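Local structure of reticulocyte binding protein (Streptococcus agalactiae COH1, 3FAW) at residues Met433-Leu438 with Asp463-Glu468; Thr704-Lys709 with Asp747-Phe752; Leu292-Ala297 with Tyr358-Lys363; Tyr202-Ile207 with Ile236-Ala241. The protein probably hydrolyses alpha-1,6-glucosidic branch links in pullulan and related alpha-glucans, as a secreted, cell-wall-anchored pullulanase. All coordinates share one frame; numbering follows the deposited sequence.

Contact 1 (Met433-Leu438 with Asp463-Glu468)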
# COMPACT_ATOMS: atom_id res chain seq x y z
N MET A 433 -8.91 -15.71 12.25
CA MET A 433 -8.81 -14.51 13.08
C MET A 433 -7.81 -13.50 12.50
O MET A 433 -7.90 -12.31 12.77
CB MET A 433 -8.46 -14.86 14.53
CG MET A 433 -9.41 -15.86 15.18
SD MET A 433 -11.15 -15.37 15.17
CE MET A 433 -11.71 -16.12 13.64
N SER A 434 -6.86 -13.99 11.71
CA SER A 434 -5.95 -13.13 10.95
C SER A 434 -6.70 -12.46 9.79
O SER A 434 -6.49 -11.29 9.50
CB SER A 434 -4.77 -13.92 10.40
OG SER A 434 -3.97 -14.45 11.44
N ARG A 435 -7.56 -13.23 9.13
CA ARG A 435 -8.45 -12.68 8.11
C ARG A 435 -9.39 -11.63 8.72
O ARG A 435 -9.64 -10.59 8.11
CB ARG A 435 -9.25 -13.78 7.42
CG ARG A 435 -10.07 -13.28 6.23
CD ARG A 435 -10.73 -14.43 5.49
NE ARG A 435 -9.76 -15.19 4.71
CZ ARG A 435 -10.07 -16.26 3.97
NH1 ARG A 435 -11.32 -16.71 3.92
NH2 ARG A 435 -9.12 -16.89 3.29
N ARG A 436 -9.90 -11.91 9.92
CA ARG A 436 -10.74 -10.93 10.64
C ARG A 436 -10.03 -9.59 10.87
O ARG A 436 -10.63 -8.53 10.69
CB ARG A 436 -11.20 -11.49 12.00
CG ARG A 436 -12.47 -12.32 11.94
CD ARG A 436 -13.15 -12.37 13.30
NE ARG A 436 -13.64 -11.05 13.70
CZ ARG A 436 -14.17 -10.77 14.89
NH1 ARG A 436 -14.29 -11.70 15.83
NH2 ARG A 436 -14.59 -9.53 15.15
N VAL A 437 -8.76 -9.64 11.26
CA VAL A 437 -7.98 -8.43 11.50
C VAL A 437 -7.94 -7.53 10.26
O VAL A 437 -8.17 -6.32 10.35
CB VAL A 437 -6.53 -8.74 11.94
CG1 VAL A 437 -5.67 -7.48 11.91
CG2 VAL A 437 -6.51 -9.38 13.32
N LEU A 438 -7.67 -8.13 9.11
CA LEU A 438 -7.63 -7.42 7.83
C LEU A 438 -9.01 -6.86 7.47
O LEU A 438 -9.16 -5.66 7.21
CB LEU A 438 -7.12 -8.34 6.72
CG LEU A 438 -6.95 -7.75 5.31
CD1 LEU A 438 -5.92 -8.54 4.51
CD2 LEU A 438 -8.28 -7.69 4.55
N ASP A 463 -3.64 -14.18 0.10
CA ASP A 463 -4.61 -15.00 -0.61
C ASP A 463 -5.68 -14.10 -1.21
O ASP A 463 -6.10 -13.10 -0.61
CB ASP A 463 -5.24 -16.03 0.34
CG ASP A 463 -5.89 -15.39 1.56
OD1 ASP A 463 -5.15 -14.85 2.41
OD2 ASP A 463 -7.13 -15.45 1.68
N ALA A 464 -6.13 -14.47 -2.41
CA ALA A 464 -7.17 -13.72 -3.12
C ALA A 464 -8.50 -13.69 -2.35
O ALA A 464 -9.23 -12.70 -2.41
CB ALA A 464 -7.39 -14.31 -4.51
N ALA A 465 -8.79 -14.77 -1.62
CA ALA A 465 -10.03 -14.88 -0.84
C ALA A 465 -10.20 -13.80 0.23
O ALA A 465 -11.30 -13.26 0.41
CB ALA A 465 -10.14 -16.27 -0.21
N ALA A 466 -9.12 -13.48 0.94
CA ALA A 466 -9.16 -12.44 1.98
C ALA A 466 -9.39 -11.04 1.39
O ALA A 466 -10.14 -10.24 1.94
CB ALA A 466 -7.87 -12.47 2.81
N ILE A 467 -8.74 -10.75 0.27
CA ILE A 467 -8.87 -9.45 -0.38
C ILE A 467 -10.24 -9.32 -1.07
O ILE A 467 -10.84 -8.24 -1.06
CB ILE A 467 -7.73 -9.19 -1.40
CG1 ILE A 467 -6.35 -9.40 -0.76
CG2 ILE A 467 -7.82 -7.77 -1.95
CD1 ILE A 467 -6.09 -8.55 0.48
N GLU A 468 -10.72 -10.42 -1.65
CA GLU A 468 -12.08 -10.49 -2.18
C GLU A 468 -13.10 -10.12 -1.10
O GLU A 468 -13.98 -9.29 -1.33
CB GLU A 468 -12.41 -11.90 -2.69
CG GLU A 468 -12.15 -12.13 -4.18
CD GLU A 468 -13.19 -11.49 -5.09
OE1 GLU A 468 -14.07 -10.75 -4.59
OE2 GLU A 468 -13.12 -11.72 -6.32
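Asp463 OD2 is gripped from two directions, by Arg435 NH2 across the contact at 2.9 Å and by the backbone N of Ala466, also at 2.9 Å, in its own segment. The bond to Arg435 is a salt bridge but a weak hydrogen bond, its N-H...O angle being 125°. Ala466 N approaches from above the carboxylate plane. That second bond makes Asp463 the N-cap of helix 464-477; an acid suits the place, because its negative charge probably interacts well with the helix N-terminus as well as with the arginine. Helices 432-449 and 464-477 are successive outer helices of the TIM barrel, flanking strand 453-456 in sequence, and the axes of the short segments 433-438 and 464-468 run at 39° to each other. Arg435 starts with CG anti to its backbone N (chi1 -173°) and then bends at chi3. Its guanidinium passes over Ala466 N with one face, while NE lies 3.8 Å from Ala466 CB and NH2 3.7 Å from Ala465 CB; alanines let the long side chain lie close to the helix. Thr429 serves both partners, its O bonding Arg435 NE and its OG1 bonding Asp463 OD1. One turn on from the arginine, Leu438 CD1 meets Ile467 CD1 at 4.0 Å, the branched side chains crossing at about a right angle, and Leu438 CD2 lies 4.1 Å from Ala466 O.

Contact 2 (Thr704-Lys709 with Asp747-Phe752)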
# COMPACT_ATOMS: atom_id res chain seq x y z
N THR A 704 -13.82 13.71 -21.18
CA THR A 704 -14.34 12.77 -22.19
C THR A 704 -14.04 11.31 -21.84
O THR A 704 -12.91 10.97 -21.46
CB THR A 704 -13.75 13.09 -23.59
OG1 THR A 704 -14.15 12.07 -24.52
CG2 THR A 704 -12.23 13.15 -23.54
N ASP A 705 -15.04 10.45 -22.01
CA ASP A 705 -14.87 9.01 -21.78
C ASP A 705 -14.07 8.29 -22.88
O ASP A 705 -13.89 7.07 -22.82
CB ASP A 705 -16.22 8.32 -21.52
CG ASP A 705 -17.16 8.37 -22.71
OD1 ASP A 705 -16.71 8.24 -23.87
OD2 ASP A 705 -18.38 8.51 -22.48
N ALA A 706 -13.60 9.04 -23.88
CA ALA A 706 -12.65 8.51 -24.87
C ALA A 706 -11.40 7.91 -24.21
O ALA A 706 -10.82 6.97 -24.73
CB ALA A 706 -12.24 9.59 -25.85
N PHE A 707 -11.00 8.48 -23.07
CA PHE A 707 -9.81 8.01 -22.35
C PHE A 707 -10.17 7.10 -21.16
O PHE A 707 -9.28 6.69 -20.41
CB PHE A 707 -8.99 9.21 -21.85
CG PHE A 707 -8.55 10.15 -22.95
CD1 PHE A 707 -7.68 9.72 -23.94
CD2 PHE A 707 -9.01 11.46 -22.99
CE1 PHE A 707 -7.27 10.58 -24.96
CE2 PHE A 707 -8.60 12.33 -24.00
CZ PHE A 707 -7.73 11.89 -24.98
N ARG A 708 -11.46 6.79 -21.00
CA ARG A 708 -11.97 6.11 -19.81
C ARG A 708 -13.07 5.11 -20.17
O ARG A 708 -14.15 5.14 -19.59
CB ARG A 708 -12.55 7.14 -18.84
CG ARG A 708 -11.56 8.11 -18.23
CD ARG A 708 -12.16 9.49 -18.14
NE ARG A 708 -13.50 9.46 -17.57
CZ ARG A 708 -14.44 10.37 -17.78
NH1 ARG A 708 -14.23 11.42 -18.56
NH2 ARG A 708 -15.62 10.22 -17.20
N LYS A 709 -12.77 4.22 -21.12
CA LYS A 709 -13.75 3.22 -21.57
C LYS A 709 -13.95 2.10 -20.55
O LYS A 709 -13.06 1.82 -19.73
CB LYS A 709 -13.34 2.64 -22.93
CG LYS A 709 -13.46 3.63 -24.06
CD LYS A 709 -12.77 3.14 -25.32
CE LYS A 709 -12.75 4.23 -26.39
NZ LYS A 709 -14.11 4.76 -26.66
N ASP A 747 -17.60 12.74 -31.15
CA ASP A 747 -16.18 13.18 -30.85
C ASP A 747 -14.97 12.24 -30.94
O ASP A 747 -14.90 11.21 -30.27
CB ASP A 747 -16.13 14.00 -29.55
CG ASP A 747 -17.08 15.19 -29.58
OD1 ASP A 747 -17.83 15.34 -30.56
OD2 ASP A 747 -17.07 15.97 -28.60
N ILE A 748 -14.00 12.67 -31.76
CA ILE A 748 -12.75 11.93 -32.00
C ILE A 748 -11.54 12.67 -31.40
O ILE A 748 -11.41 13.88 -31.57
CB ILE A 748 -12.51 11.74 -33.53
CG1 ILE A 748 -13.58 10.83 -34.14
CG2 ILE A 748 -11.12 11.15 -33.79
CD1 ILE A 748 -13.64 10.89 -35.66
N TYR A 749 -10.67 11.93 -30.72
CA TYR A 749 -9.43 12.47 -30.16
C TYR A 749 -8.21 11.68 -30.64
O TYR A 749 -8.19 10.46 -30.52
CB TYR A 749 -9.47 12.44 -28.62
CG TYR A 749 -10.50 13.36 -28.01
CD1 TYR A 749 -10.15 14.62 -27.53
CD2 TYR A 749 -11.84 12.98 -27.91
CE1 TYR A 749 -11.09 15.47 -26.97
CE2 TYR A 749 -12.79 13.83 -27.35
CZ TYR A 749 -12.42 15.07 -26.88
OH TYR A 749 -13.36 15.91 -26.33
N ALA A 750 -7.21 12.38 -31.17
CA ALA A 750 -5.97 11.74 -31.63
C ALA A 750 -4.76 12.27 -30.86
O ALA A 750 -4.56 13.48 -30.78
CB ALA A 750 -5.77 11.97 -33.12
N VAL A 751 -3.97 11.35 -30.30
CA VAL A 751 -2.78 11.69 -29.50
C VAL A 751 -1.51 11.32 -30.26
O VAL A 751 -1.35 10.18 -30.70
CB VAL A 751 -2.77 10.94 -28.15
CG1 VAL A 751 -1.61 11.43 -27.27
CG2 VAL A 751 -4.11 11.10 -27.42
N PHE A 752 -0.60 12.28 -30.39
CA PHE A 752 0.69 12.09 -31.06
C PHE A 752 1.82 12.35 -30.07
O PHE A 752 1.85 13.41 -29.45
CB PHE A 752 0.84 13.04 -32.24
CG PHE A 752 -0.25 12.92 -33.28
CD1 PHE A 752 -0.07 12.13 -34.41
CD2 PHE A 752 -1.45 13.60 -33.13
CE1 PHE A 752 -1.06 12.02 -35.36
CE2 PHE A 752 -2.45 13.49 -34.08
CZ PHE A 752 -2.25 12.70 -35.20
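Tyr749 projects from strand 748-754 of the antiparallel C-terminal sheet onto Thr704 and, in the 3-10 turn 705-707 that follows it, Ala706 and Phe707, just after helix 685-703. Its CB lies 4.1 Å from Phe707 CZ. CG stands anti to the carbonyl carbon (chi1 -67°). On the ring, CD2 comes 4.0 Å from Ala706 CB, a small methyl that packs beside the ring. Further out, CE2 approaches Thr704 OG1 at 3.6 Å. Thr704 CG2 rests over one face, offset toward the rim and 4.1 Å from the ring centroid, a CH-pi contact in which the two side chains meet tip to tip. At the end, Tyr749 OH lies 4.0 Å from Thr704 CB. Threonine suits this place because its two branches do different work: the methyl packs on the ring, while OG1 accepts from Ala706 N at 3.1 Å to close an ST turn and is also hydrogen-bonded to Asp743 OD2. The rings of Phe707 and Tyr749 are oblique, their planes 58° apart. Two residues along the strand, on the same side as Tyr749, Val751 brings CG2 to the edge of the Phe707 ring, 4.0 Å from CE1.

Contact 3 (Leu292-Ala297 with Tyr358-Lys363). With CA (calcium ion), chain B.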
# COMPACT_ATOMS: atom_id res chain seq x y z
N LEU A 292 3.56 21.81 10.92
CA LEU A 292 4.01 21.16 9.69
C LEU A 292 3.93 19.64 9.78
O LEU A 292 4.16 19.05 10.85
CB LEU A 292 5.44 21.60 9.35
CG LEU A 292 6.58 21.23 10.30
CD1 LEU A 292 7.04 19.81 10.09
CD2 LEU A 292 7.76 22.18 10.11
N GLY A 293 3.58 19.01 8.67
CA GLY A 293 3.56 17.55 8.56
C GLY A 293 2.44 16.85 9.30
O GLY A 293 2.56 15.68 9.65
N THR A 294 1.34 17.57 9.53
CA THR A 294 0.17 17.02 10.23
C THR A 294 -1.04 16.97 9.31
O THR A 294 -1.04 17.58 8.24
CB THR A 294 -0.19 17.88 11.47
OG1 THR A 294 -0.57 19.20 11.06
CG2 THR A 294 0.99 17.97 12.46
N PHE A 295 -2.07 16.23 9.74
CA PHE A 295 -3.36 16.19 9.04
C PHE A 295 -3.94 17.59 8.87
O PHE A 295 -4.49 17.92 7.82
CB PHE A 295 -4.39 15.33 9.80
CG PHE A 295 -4.02 13.87 9.92
CD1 PHE A 295 -3.67 13.12 8.80
CD2 PHE A 295 -4.04 13.23 11.15
CE1 PHE A 295 -3.33 11.78 8.91
CE2 PHE A 295 -3.71 11.89 11.27
CZ PHE A 295 -3.36 11.16 10.14
N ALA A 296 -3.83 18.40 9.93
CA ALA A 296 -4.37 19.76 9.96
C ALA A 296 -3.67 20.71 8.98
O ALA A 296 -4.31 21.60 8.42
CB ALA A 296 -4.30 20.32 11.38
N ALA A 297 -2.37 20.52 8.78
CA ALA A 297 -1.61 21.31 7.80
C ALA A 297 -1.94 20.87 6.37
O ALA A 297 -2.11 21.71 5.48
CB ALA A 297 -0.10 21.18 8.06
N TYR A 358 1.22 12.33 12.87
CA TYR A 358 0.53 13.34 12.08
C TYR A 358 -0.51 14.11 12.88
O TYR A 358 -1.33 14.86 12.32
CB TYR A 358 -0.10 12.68 10.84
CG TYR A 358 0.89 11.81 10.12
CD1 TYR A 358 2.16 12.29 9.78
CD2 TYR A 358 0.59 10.49 9.80
CE1 TYR A 358 3.08 11.50 9.13
CE2 TYR A 358 1.50 9.68 9.14
CZ TYR A 358 2.75 10.20 8.81
OH TYR A 358 3.67 9.42 8.17
N SER A 359 -0.45 13.95 14.20
CA SER A 359 -1.35 14.65 15.12
C SER A 359 -0.63 15.82 15.77
O SER A 359 0.55 15.75 16.11
CB SER A 359 -1.83 13.68 16.21
OG SER A 359 -2.55 14.35 17.23
N GLU A 360 -1.36 16.92 15.94
CA GLU A 360 -0.84 18.08 16.67
C GLU A 360 -0.74 17.80 18.17
O GLU A 360 0.08 18.40 18.86
CB GLU A 360 -1.70 19.31 16.40
CG GLU A 360 -1.54 19.83 14.98
CD GLU A 360 -2.18 21.18 14.77
OE1 GLU A 360 -3.40 21.29 15.00
OE2 GLU A 360 -1.47 22.13 14.38
N LYS A 361 -1.56 16.87 18.67
CA LYS A 361 -1.60 16.52 20.09
C LYS A 361 -1.49 15.01 20.31
O LYS A 361 -2.46 14.37 20.71
CB LYS A 361 -2.90 17.06 20.71
CG LYS A 361 -3.05 18.56 20.61
CD LYS A 361 -4.23 19.06 21.42
CE LYS A 361 -3.89 19.22 22.90
NZ LYS A 361 -5.02 19.80 23.67
N PRO A 362 -0.30 14.43 20.05
CA PRO A 362 -0.12 12.97 20.16
C PRO A 362 -0.40 12.37 21.55
O PRO A 362 -0.74 11.19 21.66
CB PRO A 362 1.35 12.77 19.76
CG PRO A 362 2.00 14.10 19.91
CD PRO A 362 0.94 15.12 19.65
N LYS A 363 -0.27 13.18 22.60
CA LYS A 363 -0.55 12.74 23.97
C LYS A 363 -2.05 12.63 24.28
O LYS A 363 -2.42 12.06 25.31
CB LYS A 363 0.16 13.65 24.98
CG LYS A 363 1.68 13.47 24.98
CD LYS A 363 2.44 14.70 25.43
CE LYS A 363 2.27 14.97 26.91
NZ LYS A 363 3.14 16.09 27.37
CA CA B . -2.56 11.47 27.49
O HOH W 1 -3.29 17.01 12.68
O HOH W 2 -1.49 13.47 28.40
O HOH W 3 -0.29 10.78 27.81
O HOH W 4 -4.42 13.06 27.78
O HOH W 5 -4.80 10.32 27.46
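Tyr358, Phe295 and Thr294 make up most of this contact, which joins the start of helix 295-298 to the loop preceding helix 367-381 in the amylase-type catalytic domain. The backbone O of Tyr358 accepts from Phe295 N at 3.0 Å in a nearly straight bond (166°) lying in the carbonyl plane. A water donates to the same O and accepts from Ala296 N. Beside this bond, Tyr358 CB sits over the centre of the Phe295 ring, 3.7 Å from the centroid, as a CH-pi contact, and the Tyr358 ring turns its edge toward that face in an offset edge-to-face pair, the planes 67° apart. Phenylalanine suits the spot: its flat ring offers a broad face to Tyr358 and also touches Leu372 and Leu375 of helix 367-381. Gly293 O comes to the edge of the tyrosine ring, 3.4 Å from CD1, while Tyr358 OH reaches on to Tyr321 OH. Thr294 is the N-cap. With OG1 between its backbone N and carbonyl carbon (chi1 63°), it accepts from Ala297 N at 3.2 Å; the same hydroxyl is hydrogen-bonded to Gln291 O. Its methyl, CG2, packs 4.0 Å from CG of Glu360, whose OE2 accepts from Gln291 N. At the far end of its segment, Lys363 O binds a calcium ion at 2.3 Å, with four waters, Tyr202 OH and Lys165 O. The first N-H groups of the helix, with no preceding turn to receive them, are thus satisfied by the Tyr358 carbonyl, its water and the threonine hydroxyl, and this helix end would probably polarise that carbonyl.

Contact 4 (Tyr202-Ile207 with Ile236-Ala241). With CA (calcium ion), chain B.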
# COMPACT_ATOMS: atom_id res chain seq x y z
N TYR A 202 -4.77 4.37 29.28
CA TYR A 202 -4.07 3.42 28.42
C TYR A 202 -4.02 2.03 29.05
O TYR A 202 -4.13 1.90 30.27
CB TYR A 202 -2.65 3.92 28.13
CG TYR A 202 -2.59 5.34 27.61
CD1 TYR A 202 -2.05 6.37 28.39
CD2 TYR A 202 -3.07 5.66 26.35
CE1 TYR A 202 -1.99 7.67 27.91
CE2 TYR A 202 -3.01 6.96 25.87
CZ TYR A 202 -2.47 7.96 26.65
OH TYR A 202 -2.41 9.25 26.16
N TYR A 203 -3.86 1.00 28.22
CA TYR A 203 -3.85 -0.37 28.71
C TYR A 203 -2.96 -1.32 27.91
O TYR A 203 -2.78 -1.17 26.69
CB TYR A 203 -5.29 -0.93 28.79
CG TYR A 203 -5.98 -1.11 27.46
CD1 TYR A 203 -6.08 -2.37 26.86
CD2 TYR A 203 -6.56 -0.03 26.80
CE1 TYR A 203 -6.72 -2.54 25.64
CE2 TYR A 203 -7.20 -0.19 25.58
CZ TYR A 203 -7.28 -1.45 25.00
OH TYR A 203 -7.91 -1.60 23.79
N LEU A 204 -2.40 -2.30 28.62
CA LEU A 204 -1.75 -3.46 28.01
C LEU A 204 -2.39 -4.71 28.59
O LEU A 204 -3.07 -4.65 29.61
CB LEU A 204 -0.24 -3.46 28.29
CG LEU A 204 0.61 -2.40 27.60
CD1 LEU A 204 2.04 -2.43 28.13
CD2 LEU A 204 0.61 -2.57 26.08
N TYR A 205 -2.19 -5.85 27.92
CA TYR A 205 -2.62 -7.15 28.45
C TYR A 205 -1.40 -7.99 28.79
O TYR A 205 -0.50 -8.14 27.97
CB TYR A 205 -3.47 -7.90 27.42
CG TYR A 205 -4.86 -7.36 27.24
CD1 TYR A 205 -5.78 -7.40 28.29
CD2 TYR A 205 -5.27 -6.82 26.02
CE1 TYR A 205 -7.07 -6.90 28.12
CE2 TYR A 205 -6.56 -6.32 25.85
CZ TYR A 205 -7.45 -6.37 26.91
OH TYR A 205 -8.72 -5.87 26.75
N GLU A 206 -1.37 -8.54 30.00
CA GLU A 206 -0.34 -9.49 30.40
C GLU A 206 -0.87 -10.92 30.29
O GLU A 206 -1.80 -11.30 31.00
CB GLU A 206 0.16 -9.22 31.82
CG GLU A 206 1.43 -10.01 32.16
CD GLU A 206 2.00 -9.64 33.52
OE1 GLU A 206 1.28 -9.78 34.53
OE2 GLU A 206 3.17 -9.21 33.58
N ILE A 207 -0.28 -11.69 29.38
CA ILE A 207 -0.71 -13.06 29.11
C ILE A 207 0.26 -14.04 29.75
O ILE A 207 1.47 -13.91 29.59
CB ILE A 207 -0.80 -13.33 27.59
CG1 ILE A 207 -1.77 -12.35 26.93
CG2 ILE A 207 -1.24 -14.77 27.32
CD1 ILE A 207 -1.96 -12.58 25.44
N ILE A 236 8.24 -3.95 28.41
CA ILE A 236 7.25 -3.28 27.56
C ILE A 236 7.92 -2.92 26.23
O ILE A 236 8.83 -2.09 26.19
CB ILE A 236 6.68 -2.03 28.25
CG1 ILE A 236 5.80 -2.44 29.43
CG2 ILE A 236 5.88 -1.19 27.26
CD1 ILE A 236 5.49 -1.31 30.40
N LYS A 237 7.47 -3.56 25.15
CA LYS A 237 8.11 -3.43 23.83
C LYS A 237 7.11 -3.07 22.73
O LYS A 237 7.36 -3.32 21.54
CB LYS A 237 8.89 -4.71 23.49
CG LYS A 237 8.22 -6.02 23.88
CD LYS A 237 9.09 -7.21 23.44
CE LYS A 237 8.77 -8.48 24.19
NZ LYS A 237 7.44 -9.05 23.85
N THR A 238 5.99 -2.49 23.13
CA THR A 238 4.98 -2.01 22.20
C THR A 238 4.42 -0.69 22.72
O THR A 238 4.63 -0.32 23.87
CB THR A 238 3.80 -3.01 22.06
OG1 THR A 238 3.06 -3.07 23.29
CG2 THR A 238 4.29 -4.39 21.69
N ALA A 239 3.69 0.00 21.85
CA ALA A 239 2.88 1.13 22.28
C ALA A 239 1.77 0.60 23.17
O ALA A 239 1.50 -0.61 23.21
CB ALA A 239 2.30 1.86 21.07
N LYS A 240 1.12 1.50 23.91
CA LYS A 240 0.02 1.12 24.78
C LYS A 240 -1.30 1.51 24.11
O LYS A 240 -1.40 2.58 23.51
CB LYS A 240 0.15 1.81 26.14
CG LYS A 240 1.44 1.48 26.89
CD LYS A 240 1.49 2.18 28.24
CE LYS A 240 2.83 1.98 28.93
NZ LYS A 240 3.92 2.82 28.31
N ALA A 241 -2.30 0.65 24.21
CA ALA A 241 -3.63 0.95 23.67
C ALA A 241 -4.30 2.06 24.48
O ALA A 241 -3.90 2.33 25.61
CB ALA A 241 -4.50 -0.30 23.65
CA CA B . -2.56 11.47 27.49
O HOH W 2 -1.49 13.47 28.40
O HOH W 3 -0.29 10.78 27.81
O HOH W 4 -4.42 13.06 27.78
O HOH W 5 -4.80 10.32 27.46
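Tyr203 and Ala241 form an antiparallel hydrogen-bonded pair that adds strand 241-242 to the edge of strand 202-209, in the antiparallel sheet that includes the carbohydrate-binding module 48 strands. Packing is tightest here. Tyr203 N donates to Ala241 O at 2.9 Å, and the return bond from Ala241 N to Tyr203 O is weak. Tyr203 CG lies between the backbone N and the carbonyl carbon (chi1 67°); one face of the ring lies against Ala241 CB in a CH-pi contact offset toward the rim, CB being only 3.3 Å from CZ. Alanine suits this place because a bare methyl can approach the ring so closely; the ring of Phe243 is stacked on that of Tyr203, and Asp218 holds its hydroxyl. Ala241 O also meets Tyr202: it lies in plane at the edge of that ring and 3.0 Å from Tyr202 CA, a CA-H...O contact. Toward Ile236 the fit is looser and no hydrogen bond crosses. Leu204 CG lies 4.0 Å from Lys240 CG, and its CD1 is 4.0 Å from CG1 of the partly exposed Ile236, while CD2, 3.6 Å from Ala239 O, slips past Thr238, whose OG1 donates to that same O. Lysine suits its place in being aliphatic along its length, with NZ turned away to Gln168 OE1 and the Tyr163 ring. At the opposite end, Tyr202 OH binds a calcium ion at 2.6 Å, together with the backbone O atoms of Lys165 and Lys363 and four waters.

Contacts 3 and 4 meet through one calcium ion: Lys363 O of contact 3 and Tyr202 OH of contact 4 both bind it, 2.9 Å apart, with four waters common to both. Although their centres are 24 Å apart, the shared metal joins strand 202-209 of the carbohydrate-binding module to a loop of the catalytic domain. Contact 1, on the barrel's outer helices, is about 13 Å from contact 4 at the nearest atoms. It also lies near a different calcium, about 13 Å from the Ile467 side chain. Contact 2, in the C-terminal region, stands apart, its centre 56 Å from that of contact 4, across the chain's centre.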